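Local coordinates for protein pentalenene synthase (Streptomyces chartreusis NRRL 3882, PDB 6Q4S) that probably converts farnesyl diphosphate, with the help of magnesium ions, into the bicyclic sesquiterpenol 7-epi-alpha-eudesmol, at residues 24-27 and 28-31; 174-177 and 178-182; 290-293 and 294-298. All blocks are in the same frame, centred on the assembly; numbering follows the deposited sequence.

Contact 1 (24-27 and 28-31); sequences ARHL and RWVW
His26 and Val30, one helical turn apart, form the dense side of this contact: the imidazole CE1 comes within 3.4 Å of Val30 CG1, and ring and methyl meet at a slant. The torsion that sets CG of His26 anti to the backbone N (chi1 165°) swings the ring forward along the helix to reach that methyl. Its two nitrogens are engaged beyond the turn, NE2 with Tyr45 and ND1 with Asn71, which fixes the rotation of the ring. Trp29 lies nearby, its CE3 being 4.2 Å from His26 ND1, while its own NE1 bonds Glu125. In the same turn Val30 N donates to His26 O at 3.0 Å.

On the exposed side the packing thins out. Arg25 and Arg28 run side by side, pointing the same way, with CG of Arg25 4.0 Å from NH1 of Arg28 and the guanidinium planes turned 69° against each other. The backbone bond from Arg28 N to Ala24 O, at 3.4 Å, is weak. Such an amphipathic surface helix, with aromatic and aliphatic residues turned to helices 39-47, 63-79 and 118-131 and arginines outward, suits the all-helical terpene synthase fold.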
# COMPACT_ATOMS: atom_id res chain seq x y z
N ALA A 24 23.00 3.93 -22.20
CA ALA A 24 22.72 3.71 -23.60
C ALA A 24 21.43 2.91 -23.82
O ALA A 24 20.62 3.28 -24.64
CB ALA A 24 23.93 2.99 -24.27
N ARG A 25 21.23 1.85 -23.09
CA ARG A 25 19.96 1.09 -23.19
C ARG A 25 18.74 1.91 -22.73
O ARG A 25 17.63 1.81 -23.29
CB ARG A 25 20.09 -0.18 -22.37
CG ARG A 25 21.09 -1.16 -22.97
CD ARG A 25 21.18 -2.41 -22.15
NE ARG A 25 21.33 -3.60 -22.99
CZ ARG A 25 22.45 -3.96 -23.64
NH1 ARG A 25 23.56 -3.21 -23.58
NH2 ARG A 25 22.45 -5.07 -24.38
N HIS A 26 18.97 2.66 -21.66
CA HIS A 26 17.91 3.49 -21.01
C HIS A 26 17.46 4.54 -21.97
O HIS A 26 16.26 4.76 -22.16
CB HIS A 26 18.40 4.15 -19.68
CG HIS A 26 17.49 5.24 -19.22
ND1 HIS A 26 16.19 4.97 -18.85
CD2 HIS A 26 17.63 6.58 -19.20
CE1 HIS A 26 15.58 6.10 -18.59
NE2 HIS A 26 16.43 7.09 -18.78
N LEU A 27 18.40 5.22 -22.64
CA LEU A 27 18.00 6.22 -23.63
C LEU A 27 17.20 5.73 -24.83
O LEU A 27 16.33 6.47 -25.34
CB LEU A 27 19.17 7.07 -24.14
CG LEU A 27 19.87 7.89 -23.06
CD1 LEU A 27 21.18 8.45 -23.66
CD2 LEU A 27 18.93 8.97 -22.56
N ARG A 28 17.50 4.53 -25.29
CA ARG A 28 16.69 3.89 -26.34
C ARG A 28 15.31 3.50 -25.84
O ARG A 28 14.31 3.66 -26.55
CB ARG A 28 17.43 2.66 -26.84
CG ARG A 28 18.44 3.11 -27.93
CD ARG A 28 19.68 2.26 -27.91
NE ARG A 28 19.28 0.93 -28.22
CZ ARG A 28 19.79 -0.15 -27.69
NH1 ARG A 28 20.76 -0.10 -26.80
NH2 ARG A 28 19.28 -1.32 -28.08
N TRP A 29 15.29 3.02 -24.60
CA TRP A 29 14.02 2.66 -23.93
C TRP A 29 13.05 3.84 -23.81
O TRP A 29 11.86 3.67 -24.06
CB TRP A 29 14.33 2.01 -22.61
CG TRP A 29 13.11 1.52 -21.79
CD1 TRP A 29 12.56 0.26 -21.80
CD2 TRP A 29 12.39 2.26 -20.80
NE1 TRP A 29 11.53 0.18 -20.89
CE2 TRP A 29 11.42 1.38 -20.23
CE3 TRP A 29 12.47 3.56 -20.31
CZ2 TRP A 29 10.51 1.79 -19.24
CZ3 TRP A 29 11.54 3.99 -19.31
CH2 TRP A 29 10.58 3.10 -18.80
N VAL A 30 13.52 5.02 -23.43
CA VAL A 30 12.58 6.14 -23.31
C VAL A 30 11.86 6.42 -24.63
O VAL A 30 10.66 6.80 -24.65
CB VAL A 30 13.10 7.46 -22.65
CG1 VAL A 30 13.72 7.17 -21.29
CG2 VAL A 30 14.07 8.21 -23.50
N TRP A 31 12.57 6.26 -25.73
CA TRP A 31 11.88 6.29 -27.06
C TRP A 31 10.96 5.11 -27.42
O TRP A 31 9.88 5.26 -27.94
CB TRP A 31 12.95 6.41 -28.18
CG TRP A 31 13.48 7.75 -28.32
CD1 TRP A 31 14.67 8.23 -27.84
CD2 TRP A 31 12.87 8.81 -29.02
NE1 TRP A 31 14.84 9.55 -28.23
CE2 TRP A 31 13.72 9.92 -28.93
CE3 TRP A 31 11.66 8.94 -29.69
CZ2 TRP A 31 13.41 11.13 -29.51
CZ3 TRP A 31 11.36 10.19 -30.26
CH2 TRP A 31 12.21 11.24 -30.16

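Contact 2 (174-177 and 178-182)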
# COMPACT_ATOMS: atom_id res chain seq x y z
N ALA A 174 7.55 21.74 6.04
CA ALA A 174 8.53 20.73 6.38
C ALA A 174 7.87 19.36 6.39
O ALA A 174 8.40 18.41 5.80
CB ALA A 174 9.13 20.99 7.73
N GLU A 175 6.70 19.26 7.02
CA GLU A 175 5.92 17.99 7.02
C GLU A 175 5.57 17.55 5.63
O GLU A 175 5.76 16.39 5.30
CB GLU A 175 4.60 18.12 7.80
CG GLU A 175 3.89 16.79 8.05
CD GLU A 175 2.69 16.89 9.00
OE1 GLU A 175 1.59 16.45 8.57
OE2 GLU A 175 2.84 17.42 10.14
N PHE A 176 5.04 18.46 4.83
CA PHE A 176 4.67 18.17 3.45
C PHE A 176 5.88 17.72 2.52
O PHE A 176 5.74 16.81 1.64
CB PHE A 176 4.03 19.37 2.83
CG PHE A 176 3.39 19.14 1.51
CD1 PHE A 176 2.38 18.23 1.35
CD2 PHE A 176 3.76 19.88 0.40
CE1 PHE A 176 1.77 18.04 0.10
CE2 PHE A 176 3.13 19.72 -0.83
CZ PHE A 176 2.15 18.78 -1.00
N ARG A 177 7.02 18.34 2.76
CA ARG A 177 8.18 18.17 1.87
C ARG A 177 8.76 16.78 2.14
O ARG A 177 9.29 16.17 1.21
CB ARG A 177 9.25 19.19 2.10
CG ARG A 177 10.48 19.08 1.20
CD ARG A 177 10.05 19.31 -0.21
NE ARG A 177 11.18 19.36 -1.07
CZ ARG A 177 11.34 18.60 -2.14
NH1 ARG A 177 10.43 17.66 -2.50
NH2 ARG A 177 12.47 18.76 -2.82
N ARG A 178 8.67 16.33 3.38
CA ARG A 178 9.00 14.94 3.72
C ARG A 178 8.21 13.93 2.90
O ARG A 178 8.73 12.87 2.50
CB ARG A 178 8.80 14.67 5.19
CG ARG A 178 9.25 13.27 5.63
CD ARG A 178 8.92 12.99 7.08
NE ARG A 178 9.76 13.82 7.98
CZ ARG A 178 9.60 13.89 9.31
NH1 ARG A 178 8.64 13.22 9.91
NH2 ARG A 178 10.43 14.62 10.05
N ARG A 179 6.97 14.27 2.61
CA ARG A 179 6.12 13.40 1.82
C ARG A 179 6.43 13.49 0.31
O ARG A 179 6.47 12.48 -0.35
CB ARG A 179 4.65 13.69 2.07
CG ARG A 179 4.22 13.63 3.57
CD ARG A 179 2.82 14.19 3.77
NE ARG A 179 1.81 13.57 2.92
CZ ARG A 179 0.74 14.17 2.43
NH1 ARG A 179 0.52 15.47 2.65
NH2 ARG A 179 -0.07 13.53 1.60
N THR A 180 6.57 14.69 -0.22
CA THR A 180 6.70 14.90 -1.65
C THR A 180 8.09 14.48 -2.17
O THR A 180 8.25 14.28 -3.37
CB THR A 180 6.45 16.40 -2.07
OG1 THR A 180 7.39 17.25 -1.42
CG2 THR A 180 5.01 16.85 -1.69
N VAL A 181 9.08 14.43 -1.30
CA VAL A 181 10.44 14.17 -1.81
C VAL A 181 10.62 12.69 -2.25
O VAL A 181 11.45 12.43 -3.09
CB VAL A 181 11.51 14.58 -0.80
CG1 VAL A 181 11.58 13.65 0.37
CG2 VAL A 181 12.89 14.66 -1.45
N GLY A 182 9.84 11.77 -1.71
CA GLY A 182 9.76 10.41 -2.33
C GLY A 182 10.99 9.52 -2.05
O GLY A 182 11.39 8.64 -2.88
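Over one face of the Phe176 ring lies the Thr180 methyl, a CH-pi contact with CG2 3.6 Å from the ring centroid. At the ring edge, in plane, stands Arg179 NH1, 3.6 Å from Phe176 CD1, the guanidinium and ring planes being 68° apart. The second flat group is the Arg177 guanidinium: across one of its faces sits Val181 CB, whereas its edge is met by the Thr180 hydroxyl.

Thr180 thus serves both flat groups with different branches. Its OG1 lies between the backbone N and the carbonyl carbon, and CG2 is directed over Phe176. The bond from Arg177 NH1 to Thr180 OG1 is 3.3 Å long, with an N-H...O angle of 159°, and runs in the guanidinium plane. Thr180 OG1 also gives a weak bond to Arg177 O at 3.4 Å. Arg177 reaches this hydroxyl by bending at chi2 (63°) from an otherwise extended chain, and its NE pairs with Asp224, so bonds at two points hold the group's rotation. Arg179 is steered likewise by a salt bridge from NH1 to Glu155, and Arg178 turns to Asp217.

In the backbone, Thr180 N donates to Phe176 O at 2.9 Å, and Gly182, with positive phi, leaves the helical path. An arginine at the end of a helix, bonded to the residue three places on just before the helix breaks, is consistent with the diphosphate sensor and linker positions of the effector motif in class I terpene synthases. Arg177 is a probable substrate-binding residue, lying beside Asn223, a probable magnesium ligand.

Contact 3 (290-293 and 294-298); sequences ERDR and VRMGV
The regular i to i+4 backbone ladder of the amphipathic helix 288-313 runs through this contact. Val294 N donates to Glu290 O at 3.0 Å and Arg295 N to Arg291 O at 2.9 Å; the next rungs are Met296 N to Asp292 O, 3.1 Å, and Gly297 N to Arg293 O, 3.0 Å. Among the side chains, Asp292 and Arg295 are modelled as an i to i+3 salt bridge from OD1 to NH2, but these two atoms are placed too close together, and the pairing in this form is doubtful. With the same reservation, the Asp292 carbonyl O lies over one face of the Arg295 guanidinium, toward its rim. NH1 of Arg295 has an acidic partner in Glu299.

Met296 packs against the same aspartate through its terminal methyl. Its chain bends at chi3 (-68°), which brings CE back to 3.6 Å from Asp292 OD2, while Arg293 CG flanks that methyl CE at 4.1 Å.

Val294 turns to Val277 and Met280 of helix 252-284, where Arg291 also bridges to Asp282; Arg293 and Met296 instead meet the loop before helix 200-203, Arg293 bonding the Glu197 carbonyl.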
# COMPACT_ATOMS: atom_id res chain seq x y z
N GLU A 290 21.69 -11.20 10.01
CA GLU A 290 20.67 -10.16 10.17
C GLU A 290 21.34 -8.77 10.37
O GLU A 290 21.00 -7.81 9.64
CB GLU A 290 19.72 -10.49 11.33
CG GLU A 290 18.83 -11.69 10.98
CD GLU A 290 18.05 -12.30 12.14
OE1 GLU A 290 18.41 -12.14 13.36
OE2 GLU A 290 17.06 -12.97 11.83
N ARG A 291 22.31 -8.68 11.30
CA ARG A 291 23.10 -7.43 11.50
C ARG A 291 23.68 -6.93 10.23
O ARG A 291 23.67 -5.70 9.98
CB ARG A 291 24.26 -7.60 12.48
CG ARG A 291 23.82 -7.56 13.91
CD ARG A 291 24.85 -8.20 14.86
NE ARG A 291 24.21 -8.30 16.16
CZ ARG A 291 24.20 -7.36 17.10
NH1 ARG A 291 24.86 -6.21 16.97
NH2 ARG A 291 23.51 -7.57 18.20
N ASP A 292 24.22 -7.86 9.45
CA ASP A 292 24.83 -7.52 8.16
C ASP A 292 23.82 -6.94 7.13
O ASP A 292 24.20 -6.14 6.24
CB ASP A 292 25.50 -8.75 7.55
CG ASP A 292 26.14 -8.46 6.20
OD1 ASP A 292 27.04 -7.60 6.19
OD2 ASP A 292 25.73 -9.04 5.14
N ARG A 293 22.59 -7.43 7.19
CA ARG A 293 21.52 -6.99 6.29
C ARG A 293 21.05 -5.56 6.71
O ARG A 293 20.83 -4.73 5.85
CB ARG A 293 20.35 -8.01 6.27
CG ARG A 293 20.70 -9.30 5.47
CD ARG A 293 19.87 -10.51 5.97
NE ARG A 293 18.44 -10.19 5.96
CZ ARG A 293 17.48 -10.77 6.67
NH1 ARG A 293 17.72 -11.80 7.48
NH2 ARG A 293 16.23 -10.34 6.56
N VAL A 294 20.93 -5.34 8.02
CA VAL A 294 20.76 -4.00 8.60
C VAL A 294 21.79 -2.99 8.13
O VAL A 294 21.45 -1.90 7.51
CB VAL A 294 20.67 -4.06 10.13
CG1 VAL A 294 20.70 -2.65 10.76
CG2 VAL A 294 19.39 -4.74 10.54
N ARG A 295 23.05 -3.37 8.30
CA ARG A 295 24.16 -2.53 7.85
C ARG A 295 24.02 -2.18 6.39
O ARG A 295 24.18 -1.02 6.01
CB ARG A 295 25.54 -3.17 8.15
CG ARG A 295 26.73 -2.39 7.58
CD ARG A 295 28.10 -3.08 7.76
NE ARG A 295 28.12 -4.39 7.09
CZ ARG A 295 28.18 -4.58 5.77
NH1 ARG A 295 28.25 -3.58 4.89
NH2 ARG A 295 28.17 -5.82 5.30
N MET A 296 23.67 -3.15 5.54
CA MET A 296 23.44 -2.84 4.12
C MET A 296 22.24 -1.85 3.89
O MET A 296 22.27 -1.04 2.95
CB MET A 296 23.23 -4.13 3.29
CG MET A 296 24.52 -4.93 3.02
SD MET A 296 24.33 -6.37 1.90
CE MET A 296 23.34 -7.42 2.99
N GLY A 297 21.22 -2.02 4.71
CA GLY A 297 20.07 -1.09 4.78
C GLY A 297 20.47 0.34 5.04
O GLY A 297 20.05 1.28 4.33
N VAL A 298 21.34 0.51 6.02
CA VAL A 298 21.86 1.83 6.36
C VAL A 298 22.69 2.36 5.21
O VAL A 298 22.58 3.53 4.84
CB VAL A 298 22.66 1.77 7.70
CG1 VAL A 298 23.31 3.11 8.00
CG2 VAL A 298 21.77 1.30 8.81

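Each contact is a local stretch of about two turns within one helix of an all-helical domain, contact 2 running on to Gly182, where the chain leaves the helical path. They occupy different depths: contact 2 lies about 10 Å from the centre of the chain, contacts 1 and 3 about 21 Å. Contact 1 is on the opposite side of that centre from contact 2; their own centres are 30 Å apart, with about 16 Å between nearest atoms. Contact 3 comes closer to contact 2, about 13 Å at the nearest atoms, without touching it. Contact 2 alone holds a probable substrate-binding residue, Arg177, whose side chain is about 4 Å from that of Asn223 and about 6 Å from that of Ser227, probable magnesium ligands.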